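Local coordinates for Kid toxin protein (Escherichia coli, PDB 1M1F) that acts as the toxin of a plasmid-borne type II toxin-antitoxin system, probably as an RNA-cleaving endoribonuclease, and kills daughter cells that lose the plasmid, at residues 12-15 and 16-20; 30-33 and 34-37; 71-74 and 75-78; 97-100 and 101-104. All coordinates share one frame; numbering follows the deposited sequence.

How the contacts relate
Along the chain the four contacts follow one another without overlap, each formed within one continuous run of the PemK/MazF fold. Contact 1 is the loop between strands 5-10 and 22-27, contact 2 the helix 31-37, contact 3 a turn that breaks strand 71-79, and contact 4 the middle of helix 95-106. Contact 3 lies nearest the centre of the chain and touches two of the others: Q76 meets Q19 of contact 1, and C74 packs on V101 and R104 of contact 4. Contact 2 stands apart, its nearest atoms about 8 Å from contacts 3 and 4. Contacts 1, 2 and 3 reach the second subunit at several residues, contact 4 through L102 alone.

Contact 1: 12-15 and 16-20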
loop_
_atom_site.group_PDB
_atom_site.type_symbol
_atom_site.label_atom_id
_atom_site.label_comp_id
_atom_site.label_asym_id
_atom_site.label_seq_id
_atom_site.Cartn_x
_atom_site.Cartn_y
_atom_site.Cartn_z
ATOM N N ASP A 12 -13.712 2.369 4.144
ATOM C CA ASP A 12 -14.605 3.063 3.219
ATOM C C ASP A 12 -14.347 4.569 3.240
ATOM O O ASP A 12 -13.792 5.091 4.202
ATOM C CB ASP A 12 -16.066 2.772 3.586
ATOM C CG ASP A 12 -16.438 1.303 3.439
ATOM O OD1 ASP A 12 -16.001 0.627 2.477
ATOM O OD2 ASP A 12 -17.194 0.727 4.260
ATOM N N PRO A 13 -14.732 5.289 2.180
ATOM C CA PRO A 13 -15.336 4.731 0.965
ATOM C C PRO A 13 -14.296 4.245 -0.032
ATOM O O PRO A 13 -13.136 4.647 0.045
ATOM C CB PRO A 13 -16.071 5.927 0.349
ATOM C CG PRO A 13 -15.529 7.130 0.987
ATOM C CD PRO A 13 -14.650 6.752 2.133
ATOM N N THR A 14 -14.729 3.414 -0.975
ATOM C CA THR A 14 -13.829 2.813 -1.961
ATOM C C THR A 14 -14.440 2.842 -3.344
ATOM O O THR A 14 -15.620 3.173 -3.513
ATOM C CB THR A 14 -13.547 1.344 -1.621
ATOM O OG1 THR A 14 -14.765 0.595 -1.723
ATOM C CG2 THR A 14 -13.085 1.177 -0.177
ATOM N N ALA A 15 -13.630 2.476 -4.330
ATOM C CA ALA A 15 -14.052 2.415 -5.721
ATOM C C ALA A 15 -13.800 1.040 -6.312
ATOM O O ALA A 15 -12.834 0.371 -5.961
ATOM C CB ALA A 15 -13.302 3.451 -6.531
ATOM N N GLY A 16 -14.681 0.622 -7.211
ATOM C CA GLY A 16 -14.479 -0.588 -7.973
ATOM C C GLY A 16 -14.202 -1.822 -7.147
ATOM O O GLY A 16 -14.911 -2.117 -6.183
ATOM N N HIS A 17 -13.143 -2.538 -7.521
ATOM C CA HIS A 17 -12.782 -3.805 -6.884
ATOM C C HIS A 17 -12.035 -3.636 -5.553
ATOM O O HIS A 17 -11.661 -4.627 -4.932
ATOM C CB HIS A 17 -11.873 -4.641 -7.804
ATOM C CG HIS A 17 -12.492 -5.057 -9.107
ATOM N ND1 HIS A 17 -12.318 -4.345 -10.275
ATOM C CD2 HIS A 17 -13.215 -6.153 -9.442
ATOM C CE1 HIS A 17 -12.937 -4.964 -11.265
ATOM N NE2 HIS A 17 -13.493 -6.062 -10.786
ATOM N N GLU A 18 -11.800 -2.402 -5.115
ATOM C CA GLU A 18 -11.056 -2.160 -3.880
ATOM C C GLU A 18 -11.720 -2.823 -2.678
ATOM O O GLU A 18 -12.939 -2.857 -2.576
ATOM C CB GLU A 18 -10.916 -0.656 -3.641
ATOM C CG GLU A 18 -9.976 0.017 -4.637
ATOM C CD GLU A 18 -10.160 1.519 -4.759
ATOM O OE1 GLU A 18 -10.811 2.148 -3.892
ATOM O OE2 GLU A 18 -9.643 2.085 -5.745
ATOM N N GLN A 19 -10.911 -3.360 -1.773
ATOM C CA GLN A 19 -11.424 -4.000 -0.576
ATOM C C GLN A 19 -12.279 -3.006 0.204
ATOM O O GLN A 19 -11.842 -1.894 0.491
ATOM C CB GLN A 19 -10.270 -4.506 0.285
ATOM C CG GLN A 19 -10.731 -5.362 1.451
ATOM C CD GLN A 19 -11.382 -6.658 1.005
ATOM O OE1 GLN A 19 -12.527 -6.937 1.364
ATOM N NE2 GLN A 19 -10.665 -7.441 0.218
ATOM N N GLN A 20 -13.493 -3.428 0.552
ATOM C CA GLN A 20 -14.459 -2.573 1.240
ATOM C C GLN A 20 -14.649 -2.942 2.706
ATOM O O GLN A 20 -14.164 -3.977 3.175
ATOM C CB GLN A 20 -15.849 -2.691 0.587
ATOM C CG GLN A 20 -15.877 -2.659 -0.933
ATOM C CD GLN A 20 -17.294 -2.647 -1.502
ATOM O OE1 GLN A 20 -17.515 -2.194 -2.631
ATOM N NE2 GLN A 20 -18.253 -3.147 -0.724
HETATM O O HOH W 1 -15.067 -1.140 -3.726
#
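A15 to E18 form a type II' beta turn, closed by the amide N of E18 on the carbonyl O of A15 at 3.1 Å, with G16 at positive phi in the position after A15, where glycine is favoured. The side chain of E18 then folds back over the turn it closes. Its CG lies anti to the carbonyl carbon (chi1 -70°) and the chain runs on extended, which brings OE1 to within 2.9 Å of the backbone N of A15. That bond is nearly straight (166° at the hydrogen), yet the N-H meets OE1 from above the carboxylate plane, 62° out of it. This is the tip of the long loop between strands 5-10 and 22-27, and in the homodimer it reaches across to the other chain: OE2 of E18 takes the amide N of D81 and a salt bridge from R85, both of the second subunit, while ND1 of H17 bonds to D81 of the same subunit. The carboxylate thus serves both its own turn and the partner chain. Further along the loop, T14 stands across Q20 at about a right angle, its OG1 3.5 Å from Q20 CG, and its methyl CG2 lies 3.4 Å from the carbonyl O of Q19. Water 1 links this pair to the turn, 2.7 Å from T14 OG1 and in hydrogen-bonding reach of G16 O and Q20 OE1 as well. Nearer the strands, D12 OD1 comes alongside CA and CB of Q20, both at 3.8 Å, and is held there by the backbone N of G21.

Contact 2: 30-33 and 34-37; sequences PAAF and NRVT
Helix 31-37 is a short helix, partly buried, that lies against the second subunit, with P30 at its N-cap, and the contact runs from its first turn to its last. Regular i to i+4 bonds build it: N34 N to P30 O, R35 N to A31 O and V36 N to A32 O. At the end of the series F33 O accepts twice, from T37 N at 3.0 Å and from T37 OG1 at 2.8 Å. The hydroxyl reaches F33 O from above the carbonyl plane, because chi1 of 65° sets OG1 between the backbone N and the carbonyl carbon. The same torsion leaves the methyl CG2 over one face of the F33 ring, 4.1 Å from its centroid and only 11° off the normal, a CH-pi contact. F33 itself has CG anti to the backbone N, which carries the ring along the helix toward T37; in the dimer it also meets F57 of the second subunit, their planes at about 85°. On the other side of the helix, R35 bends at chi3 and lays its guanidinium back over A32, with CA over one face and NH2 3.5 Å from A32 CB. The amide of N34 turns toward the start of the helix, where OD1 bonds to T29 OG1 and ND2 to M1 O, tying the helix to the N-terminal end of the chain. With T37 OG1 also receiving the amide of L39, the threonine both donates and accepts, which should help fix the rotation of its side chain and, with it, the methyl that lies over F33.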
loop_
_atom_site.group_PDB
_atom_site.type_symbol
_atom_site.label_atom_id
_atom_site.label_comp_id
_atom_site.label_asym_id
_atom_site.label_seq_id
_atom_site.Cartn_x
_atom_site.Cartn_y
_atom_site.Cartn_z
ATOM N N PRO A 30 6.873 -0.309 10.876
ATOM C CA PRO A 30 7.313 -0.309 12.278
ATOM C C PRO A 30 6.861 0.905 13.060
ATOM O O PRO A 30 6.467 1.925 12.504
ATOM C CB PRO A 30 8.835 -0.293 12.189
ATOM C CG PRO A 30 9.171 0.137 10.828
ATOM C CD PRO A 30 7.961 0.040 9.950
ATOM N N ALA A 31 6.969 0.791 14.379
ATOM C CA ALA A 31 6.556 1.837 15.299
ATOM C C ALA A 31 7.086 3.235 14.968
ATOM O O ALA A 31 6.322 4.194 14.989
ATOM C CB ALA A 31 6.971 1.453 16.712
ATOM N N ALA A 32 8.383 3.356 14.706
ATOM C CA ALA A 32 8.971 4.679 14.457
ATOM C C ALA A 32 8.314 5.349 13.240
ATOM O O ALA A 32 7.936 6.517 13.277
ATOM C CB ALA A 32 10.477 4.579 14.288
ATOM N N PHE A 33 8.148 4.577 12.173
ATOM C CA PHE A 33 7.479 5.042 10.967
ATOM C C PHE A 33 6.047 5.466 11.270
ATOM O O PHE A 33 5.600 6.530 10.874
ATOM C CB PHE A 33 7.516 3.909 9.943
ATOM C CG PHE A 33 6.808 4.200 8.633
ATOM C CD1 PHE A 33 5.426 4.237 8.548
ATOM C CD2 PHE A 33 7.547 4.370 7.473
ATOM C CE1 PHE A 33 4.806 4.464 7.337
ATOM C CE2 PHE A 33 6.930 4.602 6.263
ATOM C CZ PHE A 33 5.568 4.657 6.192
ATOM N N ASN A 34 5.326 4.650 12.021
ATOM C CA ASN A 34 3.933 4.938 12.309
ATOM C C ASN A 34 3.777 6.192 13.159
ATOM O O ASN A 34 2.863 6.979 12.955
ATOM C CB ASN A 34 3.301 3.741 13.011
ATOM C CG ASN A 34 3.367 2.495 12.166
ATOM O OD1 ASN A 34 3.351 2.586 10.933
ATOM N ND2 ASN A 34 3.458 1.329 12.806
ATOM N N ARG A 35 4.698 6.365 14.097
ATOM C CA ARG A 35 4.704 7.522 14.980
ATOM C C ARG A 35 4.991 8.805 14.204
ATOM O O ARG A 35 4.300 9.801 14.367
ATOM C CB ARG A 35 5.769 7.297 16.061
ATOM C CG ARG A 35 6.060 8.445 16.991
ATOM C CD ARG A 35 7.101 8.076 18.049
ATOM N NE ARG A 35 8.458 7.962 17.500
ATOM C CZ ARG A 35 9.204 6.857 17.500
ATOM N NH1 ARG A 35 8.752 5.713 18.008
ATOM N NH2 ARG A 35 10.423 6.893 16.975
ATOM N N VAL A 36 5.992 8.770 13.336
ATOM C CA VAL A 36 6.405 9.974 12.622
ATOM C C VAL A 36 5.412 10.376 11.535
ATOM O O VAL A 36 5.094 11.553 11.385
ATOM C CB VAL A 36 7.809 9.818 12.019
ATOM C CG1 VAL A 36 8.183 11.060 11.228
ATOM C CG2 VAL A 36 8.840 9.571 13.107
ATOM N N THR A 37 4.904 9.403 10.782
ATOM C CA THR A 37 4.012 9.717 9.665
ATOM C C THR A 37 2.549 9.826 10.045
ATOM O O THR A 37 1.790 10.496 9.359
ATOM C CB THR A 37 4.082 8.635 8.557
ATOM O OG1 THR A 37 3.577 7.384 9.064
ATOM C CG2 THR A 37 5.507 8.359 8.112
#

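Contact 3: 71-74 and 75-78; sequences VVRC and DQPR
The charged pair comes first: R73 and D75 form a two-pronged salt bridge across one intervening residue. The guanidinium presents its side, NE reaching D75 OD1 at 3.0 Å and NH2 reaching D75 OD2 at 2.7 Å. Each oxygen uses its syn lone pair, both partners lie near the guanidinium plane, and the two flat groups are only 22° from coplanar, so the carboxylate is held against rotation at both oxygens. Both side chains are shaped for it: R73 curls at chi2 and chi3 instead of extending, and D75 has its CG between the backbone N and the carbonyl carbon (chi1 50°), which turns the carboxylate back over the preceding residues.

Among backbone bonds, Q76 N donates to R73 O at 3.2 Å and closes a type I beta turn from R73 to Q76. This turn interrupts strand 71-79, which lies between strands 58-60 and 41-46 in the antiparallel sheet; R73 still pairs with P44, and C74 with F57. The salt bridge links R73, the last strand residue before the break, to D75 inside the turn.

Van der Waals contacts complete the turn. P77 places CD 3.7 Å from C74 O, and the C74 side chain turns away to helix 95-106, where it lies on V101 and R104. Toward the dimer partner D75 packs on F33 of the second subunit and P77 on V41 of that chain. A hydrogen bond also crosses to the same neighbour, P77 O accepting from its T79 OG1.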
loop_
_atom_site.group_PDB
_atom_site.type_symbol
_atom_site.label_atom_id
_atom_site.label_comp_id
_atom_site.label_asym_id
_atom_site.label_seq_id
_atom_site.Cartn_x
_atom_site.Cartn_y
_atom_site.Cartn_z
ATOM N N VAL A 71 -7.912 -14.619 6.361
ATOM C CA VAL A 71 -6.633 -14.568 5.672
ATOM C C VAL A 71 -6.204 -13.128 5.504
ATOM O O VAL A 71 -7.039 -12.218 5.374
ATOM C CB VAL A 71 -6.699 -15.240 4.271
ATOM C CG1 VAL A 71 -7.052 -16.718 4.395
ATOM C CG2 VAL A 71 -7.695 -14.545 3.355
ATOM N N VAL A 72 -4.897 -12.927 5.504
ATOM C CA VAL A 72 -4.327 -11.618 5.259
ATOM C C VAL A 72 -4.117 -11.465 3.757
ATOM O O VAL A 72 -3.453 -12.294 3.131
ATOM C CB VAL A 72 -2.966 -11.461 5.963
ATOM C CG1 VAL A 72 -2.402 -10.056 5.725
ATOM C CG2 VAL A 72 -3.076 -11.775 7.446
ATOM N N ARG A 73 -4.679 -10.406 3.183
ATOM C CA ARG A 73 -4.570 -10.159 1.749
ATOM C C ARG A 73 -3.355 -9.282 1.483
ATOM O O ARG A 73 -3.448 -8.044 1.452
ATOM C CB ARG A 73 -5.860 -9.530 1.227
ATOM C CG ARG A 73 -7.038 -10.496 1.243
ATOM C CD ARG A 73 -6.926 -11.617 0.215
ATOM N NE ARG A 73 -6.563 -11.110 -1.114
ATOM C CZ ARG A 73 -7.390 -11.044 -2.157
ATOM N NH1 ARG A 73 -8.643 -11.470 -2.056
ATOM N NH2 ARG A 73 -6.957 -10.563 -3.320
ATOM N N CYS A 74 -2.213 -9.932 1.290
ATOM C CA CYS A 74 -0.940 -9.235 1.170
ATOM C C CYS A 74 -0.808 -8.465 -0.127
ATOM O O CYS A 74 0.089 -7.636 -0.271
ATOM C CB CYS A 74 0.224 -10.216 1.312
ATOM S SG CYS A 74 0.255 -11.140 2.858
ATOM N N ASP A 75 -1.697 -8.749 -1.069
ATOM C CA ASP A 75 -1.720 -8.046 -2.346
ATOM C C ASP A 75 -2.428 -6.693 -2.289
ATOM O O ASP A 75 -2.452 -5.996 -3.299
ATOM C CB ASP A 75 -2.336 -8.909 -3.455
ATOM C CG ASP A 75 -3.676 -9.520 -3.087
ATOM O OD1 ASP A 75 -4.031 -9.618 -1.895
ATOM O OD2 ASP A 75 -4.441 -9.978 -3.966
ATOM N N GLN A 76 -2.979 -6.295 -1.140
ATOM C CA GLN A 76 -3.712 -5.028 -1.085
ATOM C C GLN A 76 -3.225 -4.079 0.004
ATOM O O GLN A 76 -4.012 -3.614 0.835
ATOM C CB GLN A 76 -5.227 -5.263 -0.932
ATOM C CG GLN A 76 -5.879 -5.977 -2.133
ATOM C CD GLN A 76 -7.408 -5.717 -2.321
ATOM O OE1 GLN A 76 -8.157 -6.668 -2.575
ATOM N NE2 GLN A 76 -7.845 -4.445 -2.271
ATOM N N PRO A 77 -1.946 -3.726 0.004
ATOM C CA PRO A 77 -1.470 -2.770 1.004
ATOM C C PRO A 77 -2.090 -1.386 0.802
ATOM O O PRO A 77 -2.348 -0.968 -0.336
ATOM C CB PRO A 77 0.030 -2.730 0.748
ATOM C CG PRO A 77 0.158 -3.079 -0.701
ATOM C CD PRO A 77 -0.862 -4.149 -0.913
ATOM N N ARG A 78 -2.283 -0.674 1.901
ATOM C CA ARG A 78 -2.837 0.659 1.856
ATOM C C ARG A 78 -2.297 1.490 2.995
ATOM O O ARG A 78 -2.220 1.024 4.133
ATOM C CB ARG A 78 -4.334 0.554 2.019
ATOM C CG ARG A 78 -5.066 1.752 1.767
ATOM C CD ARG A 78 -6.502 1.454 1.460
ATOM N NE ARG A 78 -7.209 2.665 1.695
ATOM C CZ ARG A 78 -8.504 2.763 1.864
ATOM N NH1 ARG A 78 -9.298 1.704 1.769
ATOM N NH2 ARG A 78 -8.991 3.954 2.109
#

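Contact 4: 97-100 and 101-104; sequences IMNE and VLGR
E100 and R104 lie side by side one helical turn apart, both running the same way, with their carboxylate and guanidinium planes 61° apart. The salt bridge between them is long: OE1 of E100 and NH1 of R104 are 3.4 Å apart. Water 2 adds a second link, donating to the backbone O of E100 at 2.7 Å and accepting from R104 NH1 at 3.0 Å in the guanidinium plane. The arginine is held by other partners too, NE donating to G56 O. All this sits in helix 95-106, whose i to i+4 bonds run without a break from I97 O to R104 N and which packs across the sheet. M98, which packs on L26 of strand 22-27, also curls against L102. It starts with CG anti to the backbone N (chi1 -165°) and then bends at chi2 and chi3, bringing CE back to 3.7 Å from L102 CD2 and 3.9 Å from V101 CG1. V101 turns its other methyl, CG2, toward I97 CG2 at 4.4 Å, and its side chain also meets V72 and C74 on strand 71-79 and, like M98, L26, while L102 packs on L109 of the second subunit.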
loop_
_atom_site.group_PDB
_atom_site.type_symbol
_atom_site.label_atom_id
_atom_site.label_comp_id
_atom_site.label_asym_id
_atom_site.label_seq_id
_atom_site.Cartn_x
_atom_site.Cartn_y
_atom_site.Cartn_z
ATOM N N ILE A 97 3.693 -15.287 11.425
ATOM C CA ILE A 97 2.701 -14.750 10.490
ATOM C C ILE A 97 3.211 -13.460 9.876
ATOM O O ILE A 97 3.153 -13.269 8.663
ATOM C CB ILE A 97 1.352 -14.458 11.198
ATOM C CG1 ILE A 97 0.637 -15.754 11.588
ATOM C CG2 ILE A 97 0.449 -13.588 10.313
ATOM C CD1 ILE A 97 0.295 -16.667 10.429
ATOM N N MET A 98 3.699 -12.561 10.713
ATOM C CA MET A 98 4.169 -11.282 10.212
ATOM C C MET A 98 5.273 -11.483 9.179
ATOM O O MET A 98 5.270 -10.826 8.139
ATOM C CB MET A 98 4.646 -10.389 11.360
ATOM C CG MET A 98 4.826 -8.917 10.985
ATOM S SD MET A 98 3.275 -8.042 10.426
ATOM C CE MET A 98 3.760 -7.616 8.685
ATOM N N ASN A 99 6.206 -12.394 9.435
ATOM C CA ASN A 99 7.295 -12.613 8.498
ATOM C C ASN A 99 6.807 -13.211 7.179
ATOM O O ASN A 99 7.340 -12.896 6.118
ATOM C CB ASN A 99 8.395 -13.447 9.139
ATOM C CG ASN A 99 9.091 -12.702 10.269
ATOM O OD1 ASN A 99 9.169 -11.470 10.269
ATOM N ND2 ASN A 99 9.616 -13.455 11.238
ATOM N N GLU A 100 5.798 -14.070 7.231
ATOM C CA GLU A 100 5.227 -14.607 5.998
ATOM C C GLU A 100 4.595 -13.472 5.170
ATOM O O GLU A 100 4.735 -13.422 3.939
ATOM C CB GLU A 100 4.197 -15.702 6.296
ATOM C CG GLU A 100 3.932 -16.576 5.084
ATOM C CD GLU A 100 3.222 -17.876 5.391
ATOM O OE1 GLU A 100 3.094 -18.681 4.441
ATOM O OE2 GLU A 100 2.821 -18.104 6.544
ATOM N N VAL A 101 3.900 -12.558 5.850
ATOM C CA VAL A 101 3.288 -11.396 5.207
ATOM C C VAL A 101 4.357 -10.490 4.578
ATOM O O VAL A 101 4.236 -10.071 3.421
ATOM C CB VAL A 101 2.403 -10.645 6.220
ATOM C CG1 VAL A 101 1.954 -9.294 5.698
ATOM C CG2 VAL A 101 1.200 -11.496 6.560
ATOM N N LEU A 102 5.407 -10.191 5.328
ATOM C CA LEU A 102 6.508 -9.390 4.800
ATOM C C LEU A 102 7.132 -10.060 3.572
ATOM O O LEU A 102 7.493 -9.386 2.610
ATOM C CB LEU A 102 7.564 -9.129 5.872
ATOM C CG LEU A 102 7.141 -8.258 7.050
ATOM C CD1 LEU A 102 8.269 -8.250 8.060
ATOM C CD2 LEU A 102 6.782 -6.837 6.636
ATOM N N GLY A 103 7.264 -11.382 3.605
ATOM C CA GLY A 103 7.784 -12.122 2.471
ATOM C C GLY A 103 6.940 -11.938 1.225
ATOM O O GLY A 103 7.473 -11.758 0.131
ATOM N N ARG A 104 5.620 -12.000 1.371
ATOM C CA ARG A 104 4.736 -11.804 0.220
ATOM C C ARG A 104 4.881 -10.377 -0.316
ATOM O O ARG A 104 4.993 -10.177 -1.515
ATOM C CB ARG A 104 3.261 -12.050 0.565
ATOM C CG ARG A 104 2.811 -13.478 0.866
ATOM C CD ARG A 104 3.566 -14.550 0.221
ATOM N NE ARG A 104 2.728 -15.726 0.008
ATOM C CZ ARG A 104 2.901 -16.903 0.594
ATOM N NH1 ARG A 104 3.869 -17.095 1.487
ATOM N NH2 ARG A 104 2.080 -17.895 0.283
HETATM O O HOH W 2 6.055 -15.315 2.453
#